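Local structure of MccF (Escherichia coli, 4IIY) at residues F49-P54 / A145-L150; E96-F101 / N123-F128; P138-G143 / I161-P166; G243-T248 / I269-K274. The protein confers self-immunity to microcin C7 as a member of the peptidase S66 family, probably acting as a serine carboxypeptidase that cleaves the toxic aminoacyl nucleotide. The protein carries 1 engineered substitution. One frame throughout, in Å; residues are numbered along the deposited sequence.

Contacts 1, 2 and 3 belong to the LD-carboxypeptidase N-terminal domain and contact 4 to the C-terminal one. Along the chain contact 2 falls between the two segments of contact 1, contact 3 interleaves with contact 1, and contact 4 follows them all. The centres of contacts 1 and 2 lie about 10 Å apart, and residues 96-101 reach back to the 49-54 loop. Contact 3 joins two neighbouring strands of the N-terminal sheet, and helix 148-158, which begins in contact 1, connects them. Contact 4 belongs to the second sheet, its centre about 13 Å from that of contact 1. Both of these hold the inhibitor, and Y164 of contact 3 bonds E270 of contact 4, so the predicted active site is assembled from both domains.

Contact 1 of 4, residues F49-P54 / A145-L150; sequences FSSSAP and ADTTAL. Engineered in segment 145-150: A145 (natural residue Ser). With 1EI (5'-O-(L-alpha-glutamylsulfamoyl)inosine), chain K.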
# COMPACT_ATOMS: atom_id res chain seq x y z
N PHE B 49 4.70 1.04 24.13
CA PHE B 49 5.76 0.64 23.20
C PHE B 49 5.70 1.48 21.93
O PHE B 49 4.63 1.98 21.56
CB PHE B 49 5.63 -0.84 22.85
CG PHE B 49 4.40 -1.16 22.05
CD1 PHE B 49 4.46 -1.27 20.67
CD2 PHE B 49 3.17 -1.31 22.66
CE1 PHE B 49 3.32 -1.53 19.93
CE2 PHE B 49 2.03 -1.58 21.93
CZ PHE B 49 2.11 -1.68 20.56
N SER B 50 6.84 1.61 21.25
CA SER B 50 6.94 2.36 20.00
C SER B 50 7.37 1.42 18.88
O SER B 50 8.57 1.21 18.63
CB SER B 50 7.94 3.51 20.16
OG SER B 50 7.57 4.38 21.22
N SER B 51 6.39 0.85 18.19
CA SER B 51 6.67 -0.15 17.16
C SER B 51 7.04 0.45 15.81
O SER B 51 7.40 -0.29 14.88
CB SER B 51 5.51 -1.14 17.00
OG SER B 51 4.30 -0.49 16.61
N SER B 52 6.97 1.77 15.69
CA SER B 52 7.33 2.42 14.43
C SER B 52 7.95 3.81 14.66
O SER B 52 9.14 3.90 15.00
CB SER B 52 6.13 2.47 13.48
OG SER B 52 6.52 2.84 12.17
N ALA B 53 7.18 4.88 14.49
CA ALA B 53 7.75 6.23 14.59
C ALA B 53 8.19 6.57 16.02
O ALA B 53 7.50 6.22 16.97
CB ALA B 53 6.76 7.27 14.10
N PRO B 54 9.33 7.27 16.16
CA PRO B 54 9.88 7.55 17.50
C PRO B 54 9.28 8.81 18.14
O PRO B 54 10.02 9.73 18.52
CB PRO B 54 11.37 7.76 17.21
CG PRO B 54 11.37 8.40 15.85
CD PRO B 54 10.27 7.67 15.09
N ALA B 145 -4.07 2.70 13.54
CA ALA B 145 -3.24 3.18 12.45
C ALA B 145 -2.24 2.09 12.06
O ALA B 145 -2.64 0.94 11.87
CB ALA B 145 -2.55 4.48 12.84
N ASP B 146 -0.96 2.42 11.92
CA ASP B 146 0.02 1.39 11.56
C ASP B 146 0.02 0.18 12.49
O ASP B 146 0.37 -0.94 12.09
CB ASP B 146 1.43 1.98 11.54
CG ASP B 146 2.47 0.95 11.16
OD1 ASP B 146 2.49 0.56 9.98
OD2 ASP B 146 3.22 0.50 12.05
N THR B 147 -0.35 0.41 13.75
CA THR B 147 -0.35 -0.68 14.72
C THR B 147 -1.37 -1.78 14.40
O THR B 147 -1.33 -2.87 14.97
CB THR B 147 -0.52 -0.12 16.14
OG1 THR B 147 0.25 1.08 16.25
CG2 THR B 147 -0.03 -1.12 17.18
N THR B 148 -2.28 -1.49 13.47
CA THR B 148 -3.13 -2.52 12.89
C THR B 148 -2.37 -3.79 12.54
O THR B 148 -2.87 -4.90 12.71
CB THR B 148 -3.79 -1.99 11.59
OG1 THR B 148 -4.66 -0.90 11.89
CG2 THR B 148 -4.60 -3.08 10.88
N ALA B 149 -1.15 -3.66 12.02
CA ALA B 149 -0.40 -4.86 11.64
C ALA B 149 -0.23 -5.80 12.84
O ALA B 149 -0.35 -7.02 12.70
CB ALA B 149 0.94 -4.49 11.03
N LEU B 150 0.04 -5.23 14.01
CA LEU B 150 0.18 -6.02 15.23
C LEU B 150 -1.16 -6.51 15.77
O LEU B 150 -1.28 -7.66 16.19
CB LEU B 150 0.88 -5.22 16.33
CG LEU B 150 2.23 -4.62 15.98
CD1 LEU B 150 2.86 -4.06 17.23
CD2 LEU B 150 3.15 -5.67 15.33
O6 1EI K . 3.17 16.92 13.16
C6 1EI K . 1.97 16.57 13.27
N1 1EI K . 0.97 17.47 13.27
C2 1EI K . -0.32 17.10 13.39
N3 1EI K . -0.71 15.82 13.53
C5 1EI K . 1.62 15.14 13.42
C4 1EI K . 0.20 14.83 13.56
N7 1EI K . 2.29 13.97 13.49
C8 1EI K . 1.37 12.99 13.64
N9 1EI K . 0.13 13.51 13.68
C1' 1EI K . -1.13 12.77 13.83
O4' 1EI K . -0.96 11.59 14.61
C2' 1EI K . -1.57 12.30 12.46
O2' 1EI K . -2.42 13.27 11.86
C3' 1EI K . -2.30 11.01 12.75
O3' 1EI K . -3.71 11.23 12.70
C4' 1EI K . -1.93 10.63 14.17
C5' 1EI K . -1.36 9.22 14.26
O5' 1EI K . -0.15 9.11 13.50
SBF 1EI K . 0.36 7.70 13.15
OAE 1EI K . 1.81 7.75 13.08
OAF 1EI K . -0.11 6.83 14.19
NAQ 1EI K . -0.29 7.34 11.79
C 1EI K . -0.23 6.14 11.16
O 1EI K . 0.34 5.12 11.55
CA 1EI K . -0.97 6.05 9.86
N 1EI K . -1.51 7.34 9.48
CB 1EI K . -0.05 5.48 8.78
CG 1EI K . -0.81 4.56 7.83
CD 1EI K . -1.57 5.37 6.81
OE1 1EI K . -1.80 6.57 7.03
OE2 1EI K . -1.94 4.79 5.77
O HOH W 1 2.74 1.02 14.76
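A chi1 of 67° sets the ring of F49 between its own backbone N and carbonyl carbon, aiming it at L150, whose chi1 of -54° and extended chi2 carry CD1 forward to meet it. F49 CE1 and L150 CD1 come within 3.7 Å, the methyl arriving obliquely to the ring. T147 CG2 meets the ring edge instead, 4.0 Å from F49 CZ. Beside this apolar patch the facing polar groups are bridged by one water, which lies 2.9 Å from S51 OG, donates to D146 OD2 at 2.8 Å and also bonds T147 OG1. D146 OD2 has a further partner in S122 N, while S52 OG turns to the backbone of D120 and N121. At the start of the helix T148 N and OG1 both grip the carbonyl O of A145, an engineered replacement of the predicted nucleophilic serine. A145 has a positive phi, as in the nucleophile elbow of such hydrolases. The D146 N-H points at the glutamyl carbonyl O of the inhibitor, 3.0 Å away at 154°. Such a bond would probably polarise that carbonyl, consistent with a role in an oxyanion hole, while D146 OD2 stays fixed by the water and S122.

Contact 2 of 4, residues E96-F101 / N123-F128; sequences ERAQEF and NSLLPF
Helix residues 96-101 lie against 123-128, a turn with helical backbone angles but few regular bonds, and the chains are closest where A98 CA and L125 CA stand 5.2 Å apart. Such closeness is possible because A98 offers only a methyl: its CB meets F128 CB at 3.5 Å, while the F128 ring leads away from residues 96-101, toward I94 and K95 earlier in the same helix. P127 CB sits over one face of that ring, and S124 O lies at its edge. L125 makes the broadest contact. Its CG rests 3.7 Å from A98 N, CD2 lies on the backbone carbonyl of R97, and CD1 reaches over one face of the R97 guanidinium, 3.4 Å from NH1. The R97 and L125 side chains cross at about a right angle. A bend at chi3 of R97 (-77°) folds the guanidinium back toward L125, so that the same leucine methyl touches both CB and the charged end of the arginine. The nitrogens of that group look elsewhere: NH1 donates to the carbonyls of S51 and N121, NE to that of G92, and NH2 makes a salt bridge with E280 of the second subunit. The same E280 oxygen is hydrogen-bonded to S124 OG, which also pairs with S284 of that subunit. With a methyl over one face and partners for all three nitrogens, the guanidinium is fixed in rotation. Its buried charge is likely to be balanced chiefly across the dimer interface, by a carboxylate of the other subunit.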
# COMPACT_ATOMS: atom_id res chain seq x y z
N GLU B 96 14.96 -4.89 17.73
CA GLU B 96 14.83 -4.07 18.93
C GLU B 96 13.36 -3.79 19.24
O GLU B 96 12.92 -3.85 20.39
CB GLU B 96 15.59 -2.74 18.79
CG GLU B 96 17.10 -2.86 18.94
CD GLU B 96 17.81 -1.52 18.77
OE1 GLU B 96 17.46 -0.73 17.86
OE2 GLU B 96 18.74 -1.23 19.55
N ARG B 97 12.59 -3.47 18.20
CA ARG B 97 11.18 -3.14 18.39
C ARG B 97 10.38 -4.37 18.82
O ARG B 97 9.50 -4.28 19.68
CB ARG B 97 10.61 -2.48 17.14
CG ARG B 97 11.11 -1.04 16.96
CD ARG B 97 10.60 -0.43 15.67
NE ARG B 97 11.34 -0.91 14.51
CZ ARG B 97 10.80 -1.23 13.34
NH1 ARG B 97 9.49 -1.14 13.14
NH2 ARG B 97 11.59 -1.63 12.35
N ALA B 98 10.69 -5.53 18.24
CA ALA B 98 10.02 -6.75 18.67
C ALA B 98 10.34 -7.06 20.13
O ALA B 98 9.46 -7.43 20.90
CB ALA B 98 10.39 -7.92 17.78
N GLN B 99 11.60 -6.87 20.51
CA GLN B 99 12.02 -7.09 21.89
C GLN B 99 11.28 -6.15 22.85
O GLN B 99 10.86 -6.56 23.94
CB GLN B 99 13.52 -6.84 22.04
CG GLN B 99 14.43 -7.82 21.29
CD GLN B 99 15.85 -7.28 21.10
OE1 GLN B 99 16.27 -6.33 21.76
NE2 GLN B 99 16.59 -7.90 20.18
N GLU B 100 11.15 -4.89 22.47
CA GLU B 100 10.47 -3.92 23.33
C GLU B 100 9.06 -4.41 23.65
O GLU B 100 8.61 -4.36 24.80
CB GLU B 100 10.38 -2.55 22.65
CG GLU B 100 9.73 -1.52 23.58
CD GLU B 100 9.44 -0.17 22.95
OE1 GLU B 100 8.97 -0.12 21.79
OE2 GLU B 100 9.65 0.85 23.65
N PHE B 101 8.36 -4.88 22.63
CA PHE B 101 6.99 -5.36 22.80
C PHE B 101 6.96 -6.63 23.65
O PHE B 101 6.18 -6.75 24.59
CB PHE B 101 6.34 -5.61 21.43
CG PHE B 101 4.89 -6.00 21.51
CD1 PHE B 101 4.51 -7.32 21.70
CD2 PHE B 101 3.90 -5.03 21.39
CE1 PHE B 101 3.16 -7.68 21.77
CE2 PHE B 101 2.55 -5.38 21.46
CZ PHE B 101 2.19 -6.70 21.65
N ASN B 123 4.59 -3.88 10.82
CA ASN B 123 4.52 -5.20 10.17
C ASN B 123 5.85 -5.95 10.22
O ASN B 123 5.86 -7.18 10.24
CB ASN B 123 3.92 -5.15 8.75
CG ASN B 123 4.83 -4.47 7.73
OD1 ASN B 123 5.53 -3.50 8.04
ND2 ASN B 123 4.82 -4.96 6.49
N SER B 124 6.96 -5.22 10.24
CA SER B 124 8.28 -5.86 10.30
C SER B 124 8.44 -6.77 11.52
O SER B 124 9.23 -7.71 11.48
CB SER B 124 9.39 -4.83 10.34
OG SER B 124 9.50 -4.11 9.13
N LEU B 125 7.75 -6.44 12.60
CA LEU B 125 7.95 -7.13 13.88
C LEU B 125 7.35 -8.51 13.91
O LEU B 125 7.72 -9.32 14.78
CB LEU B 125 7.33 -6.33 15.02
CG LEU B 125 8.06 -5.13 15.61
CD1 LEU B 125 8.36 -4.07 14.56
CD2 LEU B 125 7.26 -4.56 16.77
N LEU B 126 6.40 -8.79 13.02
CA LEU B 126 5.55 -9.97 13.18
C LEU B 126 6.26 -11.33 13.27
O LEU B 126 5.83 -12.17 14.06
CB LEU B 126 4.43 -9.97 12.13
CG LEU B 126 3.39 -8.85 12.36
CD1 LEU B 126 2.47 -8.72 11.15
CD2 LEU B 126 2.59 -9.09 13.63
N PRO B 127 7.34 -11.55 12.51
CA PRO B 127 8.02 -12.85 12.66
C PRO B 127 8.70 -13.04 14.02
O PRO B 127 9.09 -14.16 14.33
CB PRO B 127 9.07 -12.82 11.55
CG PRO B 127 8.57 -11.81 10.55
CD PRO B 127 7.90 -10.76 11.40
N PHE B 128 8.82 -11.98 14.81
CA PHE B 128 9.68 -11.97 15.99
C PHE B 128 8.92 -11.81 17.31
O PHE B 128 9.53 -11.80 18.39
CB PHE B 128 10.72 -10.85 15.86
CG PHE B 128 11.52 -10.93 14.59
CD1 PHE B 128 12.48 -11.92 14.44
CD2 PHE B 128 11.27 -10.06 13.53
CE1 PHE B 128 13.21 -12.02 13.26
CE2 PHE B 128 11.99 -10.15 12.35
CZ PHE B 128 12.97 -11.13 12.22

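Contact 3 of 4, residues P138-G143 / I161-P166; sequences PKIIIG and ITFYGP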
# COMPACT_ATOMS: atom_id res chain seq x y z
N PRO B 138 -2.33 -13.40 28.45
CA PRO B 138 -3.13 -12.47 27.64
C PRO B 138 -3.26 -11.12 28.32
O PRO B 138 -3.45 -11.03 29.54
CB PRO B 138 -4.49 -13.18 27.52
CG PRO B 138 -4.47 -14.28 28.53
CD PRO B 138 -3.05 -14.64 28.78
N LYS B 139 -3.13 -10.06 27.53
CA LYS B 139 -3.28 -8.69 28.02
C LYS B 139 -4.11 -7.91 27.02
O LYS B 139 -4.29 -8.35 25.88
CB LYS B 139 -1.92 -8.02 28.22
CG LYS B 139 -1.03 -8.69 29.28
CD LYS B 139 0.35 -8.06 29.34
CE LYS B 139 1.33 -8.92 30.13
NZ LYS B 139 0.91 -9.14 31.55
N ILE B 140 -4.62 -6.76 27.45
CA ILE B 140 -5.28 -5.84 26.54
C ILE B 140 -4.22 -5.16 25.67
O ILE B 140 -3.35 -4.46 26.18
CB ILE B 140 -6.04 -4.76 27.34
CG1 ILE B 140 -7.13 -5.41 28.21
CG2 ILE B 140 -6.64 -3.72 26.38
CD1 ILE B 140 -7.69 -4.49 29.26
N ILE B 141 -4.29 -5.38 24.36
CA ILE B 141 -3.36 -4.76 23.42
C ILE B 141 -4.16 -3.75 22.63
O ILE B 141 -5.19 -4.10 22.04
CB ILE B 141 -2.75 -5.80 22.45
CG1 ILE B 141 -2.27 -7.05 23.19
CG2 ILE B 141 -1.64 -5.16 21.62
CD1 ILE B 141 -1.20 -6.81 24.18
N ILE B 142 -3.72 -2.49 22.63
CA ILE B 142 -4.52 -1.40 22.07
C ILE B 142 -3.66 -0.38 21.32
O ILE B 142 -2.54 -0.04 21.73
CB ILE B 142 -5.38 -0.73 23.18
CG1 ILE B 142 -6.41 0.24 22.60
CG2 ILE B 142 -4.50 -0.06 24.24
CD1 ILE B 142 -7.52 0.58 23.58
N GLY B 143 -4.20 0.08 20.20
CA GLY B 143 -3.60 1.13 19.39
C GLY B 143 -4.38 1.22 18.09
O GLY B 143 -5.47 0.65 17.97
N ILE B 161 -8.48 -11.36 21.43
CA ILE B 161 -9.25 -10.17 21.08
C ILE B 161 -8.46 -8.94 21.49
O ILE B 161 -8.24 -8.69 22.69
CB ILE B 161 -10.64 -10.19 21.74
CG1 ILE B 161 -11.41 -11.45 21.31
CG2 ILE B 161 -11.40 -8.91 21.42
CD1 ILE B 161 -11.50 -11.64 19.80
N THR B 162 -7.98 -8.22 20.48
CA THR B 162 -7.24 -6.97 20.64
C THR B 162 -8.15 -5.78 20.29
O THR B 162 -9.29 -5.98 19.86
CB THR B 162 -5.98 -6.94 19.74
OG1 THR B 162 -6.37 -6.92 18.36
CG2 THR B 162 -5.09 -8.13 20.02
N PHE B 163 -7.66 -4.56 20.50
CA PHE B 163 -8.51 -3.37 20.47
C PHE B 163 -8.02 -2.28 19.54
O PHE B 163 -6.86 -1.87 19.61
CB PHE B 163 -8.66 -2.81 21.89
CG PHE B 163 -9.35 -3.76 22.82
CD1 PHE B 163 -10.71 -3.64 23.06
CD2 PHE B 163 -8.66 -4.80 23.41
CE1 PHE B 163 -11.36 -4.55 23.90
CE2 PHE B 163 -9.30 -5.71 24.24
CZ PHE B 163 -10.65 -5.58 24.49
N TYR B 164 -8.92 -1.82 18.66
CA TYR B 164 -8.68 -0.64 17.85
C TYR B 164 -9.07 0.54 18.72
O TYR B 164 -10.25 0.71 19.03
CB TYR B 164 -9.51 -0.66 16.56
CG TYR B 164 -8.80 0.08 15.45
CD1 TYR B 164 -7.70 -0.48 14.83
CD2 TYR B 164 -9.19 1.36 15.05
CE1 TYR B 164 -7.02 0.16 13.84
CE2 TYR B 164 -8.51 2.04 14.03
CZ TYR B 164 -7.42 1.42 13.44
OH TYR B 164 -6.67 2.04 12.45
N GLY B 165 -8.11 1.35 19.13
CA GLY B 165 -8.41 2.40 20.08
C GLY B 165 -7.19 3.25 20.36
O GLY B 165 -6.20 3.19 19.62
N PRO B 166 -7.25 4.05 21.43
CA PRO B 166 -6.23 5.06 21.71
C PRO B 166 -4.79 4.58 21.72
O PRO B 166 -4.46 3.52 22.26
CB PRO B 166 -6.60 5.54 23.12
CG PRO B 166 -8.07 5.37 23.19
CD PRO B 166 -8.44 4.22 22.29
O HOH W 2 -5.94 -7.61 23.70
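I142 and F163 pair as parallel neighbours in the beta-alpha-beta unit of strand 140-143, helix 148-158 and strand 162-164, the short strand axes 5.0 Å apart and crossing at -21°. On the face that carries them, the I140 CG2 bump lodges against the F163 ring, 3.8 Å from CD2. I142 fills the next hollow: with CG1 anti to the backbone N (chi1 -170°) it runs over F163 CB toward P166, where CD1 stops 4.0 Å from the proline CD. G165 borders that hollow, and a side chain there would run into I142 CD1 and P166 CD. Helix 178-191 covers this side with F186, L190 and T182. Cutting I142 back to an alanine would probably open a gap between F163 CB and P166 CD that this helix could not easily fill. On the other face I141 CB touches T162 CG2, and the Y164 ring lays one face over the carbonyl O of G143. F163 N bonds I141 O at 2.9 Å, G143 N makes a weak bond to F163 O, and a water links K139 O, I141 N and I161 O where the strands diverge. At the opposite end G165 N reaches G143 O at 3.0 Å, arriving 48° above the carbonyl plane.

Contact 4 of 4, residues G243-T248 / I269-K274; sequences GGNLNT and IEDSRK. With 1EI (5'-O-(L-alpha-glutamylsulfamoyl)inosine), chain K; EDO (1,2-ethanediol), chain L.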
# COMPACT_ATOMS: atom_id res chain seq x y z
N GLY B 243 -10.78 -6.06 10.71
CA GLY B 243 -10.15 -5.04 9.89
C GLY B 243 -9.23 -4.11 10.65
O GLY B 243 -8.43 -4.56 11.47
N GLY B 244 -9.35 -2.81 10.38
CA GLY B 244 -8.48 -1.80 10.96
C GLY B 244 -8.12 -0.76 9.93
O GLY B 244 -8.94 -0.41 9.06
N ASN B 245 -6.89 -0.26 10.01
CA ASN B 245 -6.43 0.71 9.03
C ASN B 245 -6.17 0.01 7.71
O ASN B 245 -5.31 -0.87 7.62
CB ASN B 245 -5.17 1.41 9.54
CG ASN B 245 -4.67 2.50 8.60
OD1 ASN B 245 -3.82 2.26 7.73
ND2 ASN B 245 -5.19 3.71 8.77
N LEU B 246 -6.89 0.41 6.67
CA LEU B 246 -6.88 -0.34 5.42
C LEU B 246 -5.53 -0.26 4.70
O LEU B 246 -5.01 -1.27 4.25
CB LEU B 246 -8.03 0.11 4.52
CG LEU B 246 -8.13 -0.54 3.15
CD1 LEU B 246 -8.16 -2.06 3.24
CD2 LEU B 246 -9.36 -0.00 2.41
N ASN B 247 -4.96 0.93 4.61
CA ASN B 247 -3.64 1.02 3.99
C ASN B 247 -2.63 0.12 4.72
O ASN B 247 -1.80 -0.54 4.08
CB ASN B 247 -3.17 2.47 3.97
CG ASN B 247 -1.98 2.67 3.05
OD1 ASN B 247 -2.06 2.40 1.86
ND2 ASN B 247 -0.87 3.13 3.61
N THR B 248 -2.68 0.09 6.04
CA THR B 248 -1.76 -0.76 6.79
C THR B 248 -1.96 -2.25 6.52
O THR B 248 -1.00 -3.02 6.49
CB THR B 248 -1.87 -0.48 8.30
OG1 THR B 248 -1.56 0.89 8.55
CG2 THR B 248 -0.90 -1.35 9.10
N ILE B 269 -13.03 -0.64 8.32
CA ILE B 269 -11.87 -0.04 7.67
C ILE B 269 -11.86 1.47 7.88
O ILE B 269 -12.91 2.14 7.86
CB ILE B 269 -11.80 -0.35 6.16
CG1 ILE B 269 -13.18 -0.18 5.53
CG2 ILE B 269 -11.26 -1.75 5.93
CD1 ILE B 269 -13.17 -0.22 4.00
N GLU B 270 -10.67 2.01 8.11
CA GLU B 270 -10.49 3.46 8.17
C GLU B 270 -9.15 3.81 7.55
O GLU B 270 -8.22 3.00 7.55
CB GLU B 270 -10.60 3.99 9.61
CG GLU B 270 -9.50 3.53 10.56
CD GLU B 270 -8.29 4.48 10.63
OE1 GLU B 270 -8.44 5.70 10.35
OE2 GLU B 270 -7.18 4.00 10.97
N ASP B 271 -9.06 5.01 7.00
CA ASP B 271 -7.79 5.53 6.50
C ASP B 271 -7.64 7.00 6.89
O ASP B 271 -8.60 7.63 7.34
CB ASP B 271 -7.64 5.35 4.98
CG ASP B 271 -7.22 3.94 4.58
OD1 ASP B 271 -6.12 3.52 5.02
OD2 ASP B 271 -7.95 3.27 3.82
N SER B 272 -6.44 7.53 6.70
CA SER B 272 -6.08 8.88 7.12
C SER B 272 -5.28 9.62 6.07
O SER B 272 -4.31 9.09 5.53
CB SER B 272 -5.25 8.81 8.41
OG SER B 272 -4.53 10.02 8.64
N ARG B 273 -5.69 10.85 5.79
CA ARG B 273 -4.93 11.79 4.96
C ARG B 273 -4.61 11.23 3.58
O ARG B 273 -3.55 11.51 3.02
CB ARG B 273 -3.65 12.24 5.67
CG ARG B 273 -3.92 12.96 6.99
CD ARG B 273 -2.62 13.30 7.70
NE ARG B 273 -2.22 14.68 7.43
CZ ARG B 273 -2.02 15.61 8.36
NH1 ARG B 273 -2.16 15.31 9.65
NH2 ARG B 273 -1.68 16.84 8.00
N LYS B 274 -5.53 10.45 3.02
CA LYS B 274 -5.31 9.92 1.69
C LYS B 274 -5.98 10.73 0.61
O LYS B 274 -7.00 11.40 0.83
CB LYS B 274 -5.82 8.48 1.58
CG LYS B 274 -5.20 7.52 2.57
CD LYS B 274 -3.68 7.54 2.52
CE LYS B 274 -3.10 6.48 3.44
NZ LYS B 274 -1.65 6.65 3.61
O6 1EI K . 3.17 16.92 13.16
C6 1EI K . 1.97 16.57 13.27
N1 1EI K . 0.97 17.47 13.27
C2 1EI K . -0.32 17.10 13.39
N3 1EI K . -0.71 15.82 13.53
C5 1EI K . 1.62 15.14 13.42
C4 1EI K . 0.20 14.83 13.56
N7 1EI K . 2.29 13.97 13.49
C8 1EI K . 1.37 12.99 13.64
N9 1EI K . 0.13 13.51 13.68
C1' 1EI K . -1.13 12.77 13.83
O4' 1EI K . -0.96 11.59 14.61
C2' 1EI K . -1.57 12.30 12.46
O2' 1EI K . -2.42 13.27 11.86
C3' 1EI K . -2.30 11.01 12.75
O3' 1EI K . -3.71 11.23 12.70
C4' 1EI K . -1.93 10.63 14.17
C5' 1EI K . -1.36 9.22 14.26
O5' 1EI K . -0.15 9.11 13.50
SBF 1EI K . 0.36 7.70 13.15
OAE 1EI K . 1.81 7.75 13.08
OAF 1EI K . -0.11 6.83 14.19
NAQ 1EI K . -0.29 7.34 11.79
C 1EI K . -0.23 6.14 11.16
O 1EI K . 0.34 5.12 11.55
CA 1EI K . -0.97 6.05 9.86
N 1EI K . -1.51 7.34 9.48
CB 1EI K . -0.05 5.48 8.78
CG 1EI K . -0.81 4.56 7.83
CD 1EI K . -1.57 5.37 6.81
OE1 1EI K . -1.80 6.57 7.03
OE2 1EI K . -1.94 4.79 5.77
C1 EDO L . -12.43 5.15 5.54
O1 EDO L . -11.80 6.10 6.41
C2 EDO L . -12.83 5.77 4.21
O2 EDO L . -11.66 6.10 3.46
O HOH W 3 -4.62 5.30 6.35
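N245 and E270 pair in parallel strands, and around them the contact is tight. G244 O accepts from E270 N, and E270 O in turn from L246 N at 3.0 Å. The N245 amide, held with CG anti to the backbone N (chi1 -177°), sends ND2 to E270 OE2 over 3.0 Å in an almost straight bond (174°), meeting the carboxylate from above its plane. Its OD1 caps the following helix, accepting from T248 N and, from above the amide plane, from T248 OG1. D271 OD1 takes N247 N on its syn lone pair at 2.9 Å. L246 and I269 lie side by side, pointing the same way, with L246 CB 4.0 Å from I269 CG2. A leucine in place of N245 would probably leave T248 N without its cap and E270 OE2 without one of its donors. Toward the inhibitor the packing gives way to polar reach: N247 ND2 and K274 NZ both donate to its glutamyl OE2, each over 2.9 Å, amide and amine converging on one oxygen. A water joins N245 ND2, D271 OD1 and S272 N, and weakly that OE2, while exposed R273 offers its guanidinium edge weakly to ribose O2'. E270 also bonds Y164 OH through OE2 and H338 ND1 through OE1. The arrangement fits the predicted Ser-His-Glu triad of S66 peptidases, its serine here replaced by A145, beside a pocket for the inhibitor's glutamyl group.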